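PDB 4QVU: uncharacterized protein from Bacillus cereus, which is of unknown function but has a HIT-like fold, binds zinc, and may be related to galactose-1-phosphate uridylyltransferases. Local coordinates for residues G112-G117 and R222-P227. Sequence-based numbering, arbitrary orientation.
Sequences GPFSGG and RFVVSP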
loop_
_atom_site.group_PDB
_atom_site.type_symbol
_atom_site.label_atom_id
_atom_site.label_comp_id
_atom_site.label_asym_id
_atom_site.label_seq_id
_atom_site.Cartn_x
_atom_site.Cartn_y
_atom_site.Cartn_z
ATOM N N GLY A 112 -9.987 -2.794 25.436
ATOM C CA GLY A 112 -9.084 -1.701 25.766
ATOM C C GLY A 112 -9.555 -0.336 25.299
ATOM O O GLY A 112 -10.495 -0.239 24.498
ATOM N N PRO A 113 -8.891 0.751 25.765
ATOM C CA PRO A 113 -9.367 2.099 25.417
ATOM C C PRO A 113 -9.029 2.544 23.987
ATOM O O PRO A 113 -9.460 3.640 23.602
ATOM C CB PRO A 113 -8.646 2.992 26.429
ATOM C CG PRO A 113 -7.403 2.247 26.779
ATOM C CD PRO A 113 -7.783 0.805 26.747
ATOM N N PHE A 114 -8.272 1.736 23.206
ATOM C CA PHE A 114 -7.889 2.147 21.846
ATOM C C PHE A 114 -8.432 1.189 20.772
ATOM O O PHE A 114 -7.944 1.212 19.637
ATOM C CB PHE A 114 -6.361 2.262 21.721
ATOM C CG PHE A 114 -5.745 3.160 22.765
ATOM C CD1 PHE A 114 -6.081 4.509 22.835
ATOM C CD2 PHE A 114 -4.807 2.667 23.661
ATOM C CE1 PHE A 114 -5.516 5.339 23.805
ATOM C CE2 PHE A 114 -4.224 3.503 24.616
ATOM C CZ PHE A 114 -4.585 4.833 24.681
ATOM N N SER A 115 -9.494 0.421 21.105
ATOM C CA SER A 115 -10.144 -0.535 20.199
ATOM C C SER A 115 -11.376 0.067 19.510
ATOM O O SER A 115 -11.710 -0.344 18.398
ATOM C CB SER A 115 -10.551 -1.803 20.950
ATOM O OG SER A 115 -11.430 -1.544 22.033
ATOM N N GLY A 116 -12.029 1.019 20.174
ATOM C CA GLY A 116 -13.242 1.666 19.689
ATOM C C GLY A 116 -14.515 1.153 20.346
ATOM O O GLY A 116 -15.612 1.378 19.829
ATOM N N GLY A 117 -14.366 0.482 21.492
ATOM C CA GLY A 117 -15.467 -0.088 22.264
ATOM C C GLY A 117 -16.244 0.916 23.089
ATOM O O GLY A 117 -16.155 2.124 22.846
ATOM N N ARG A 222 -4.169 -2.951 19.042
ATOM C CA ARG A 222 -4.565 -1.566 18.875
ATOM C C ARG A 222 -3.765 -0.732 19.860
ATOM O O ARG A 222 -3.711 -1.031 21.052
ATOM C CB ARG A 222 -6.088 -1.413 19.060
ATOM C CG ARG A 222 -6.971 -2.194 18.068
ATOM C CD ARG A 222 -6.947 -1.707 16.617
ATOM N NE ARG A 222 -7.329 -0.295 16.497
ATOM C CZ ARG A 222 -8.561 0.149 16.278
ATOM N NH1 ARG A 222 -9.562 -0.701 16.115
ATOM N NH2 ARG A 222 -8.799 1.449 16.199
ATOM N N PHE A 223 -3.070 0.261 19.342
ATOM C CA PHE A 223 -2.165 1.126 20.114
ATOM C C PHE A 223 -2.034 2.476 19.439
ATOM O O PHE A 223 -2.218 2.573 18.221
ATOM C CB PHE A 223 -0.764 0.456 20.265
ATOM C CG PHE A 223 -0.175 -0.070 18.974
ATOM C CD1 PHE A 223 -0.499 -1.342 18.507
ATOM C CD2 PHE A 223 0.682 0.716 18.207
ATOM C CE1 PHE A 223 0.001 -1.810 17.283
ATOM C CE2 PHE A 223 1.199 0.239 16.993
ATOM C CZ PHE A 223 0.852 -1.021 16.538
ATOM N N VAL A 224 -1.721 3.515 20.214
ATOM C CA VAL A 224 -1.487 4.832 19.625
ATOM C C VAL A 224 -0.087 4.754 19.009
ATOM O O VAL A 224 0.885 4.453 19.711
ATOM C CB VAL A 224 -1.684 6.011 20.625
ATOM C CG1 VAL A 224 -1.314 7.348 19.990
ATOM C CG2 VAL A 224 -3.122 6.049 21.147
ATOM N N VAL A 225 -0.007 4.898 17.686
ATOM C CA VAL A 225 1.271 4.819 16.965
ATOM C C VAL A 225 2.151 6.016 17.387
ATOM O O VAL A 225 1.637 7.128 17.586
ATOM C CB VAL A 225 1.072 4.753 15.417
ATOM C CG1 VAL A 225 2.394 4.528 14.694
ATOM C CG2 VAL A 225 0.069 3.658 15.035
ATOM N N SER A 226 3.464 5.753 17.571
ATOM C CA SER A 226 4.491 6.735 17.916
ATOM C C SER A 226 4.512 7.900 16.883
ATOM O O SER A 226 4.487 7.641 15.673
ATOM C CB SER A 226 5.857 6.056 17.985
ATOM O OG SER A 226 6.929 6.989 18.009
ATOM N N PRO A 227 4.568 9.175 17.338
ATOM C CA PRO A 227 4.577 10.304 16.389
ATOM C C PRO A 227 5.774 10.295 15.434
ATOM O O PRO A 227 5.646 10.750 14.299
ATOM C CB PRO A 227 4.648 11.528 17.296
ATOM C CG PRO A 227 4.164 11.072 18.600
ATOM C CD PRO A 227 4.587 9.654 18.731
#
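Val224 sets one methyl over the aromatic face of Phe114, and the heavy-atom geometry is that of a CH-pi contact: CG2 of Val224 lies 3.9 Å from the centroid of the Phe114 ring, 21° off the ring normal. The methyl is displaced toward the rim, where its nearest ring atom is Phe114 CE1, at 3.6 Å from Val224 CG2. In Val224 it is CG2, set anti to the carbonyl carbon, that does the touching. On the opposite face of the ring, CG of Pro113 sits near the rim, so the phenyl lies between the proline and the valine methyl. Phe114 also packs against Phe114 of the second subunit.

The other half of the contact is made by Arg222, whose chain is bent at both chi2 and chi3 (-69° and -57°). This bend turns one face of the guanidinium toward the backbone of Phe114 and Ser115: Phe114 O stands 3.2 Å above the guanidinium plane, toward its rim, and the same oxygen is 3.3 Å from Arg222 CB. NH1 of Arg222 comes within 3.2 Å of Ser115 O. The guanidinium is held by hydrogen bonds from NH1 to Asn205 OD1 and from NH2 to Val225 O of the second subunit, which would limit its rotation.

The loop has its own brace, since Ser115 OG donates to Gly112 O at 2.9 Å. That bond spans a type I beta turn from Gly112 to Ser115. The turn, following strand 104-111, thus meets the segment leaving strand 214-222, with strand 203-211 between those two in the antiparallel sheet. It joins the two HIT-clan family regions of this HIT-like fold at the interface with the second subunit, away from the zinc site.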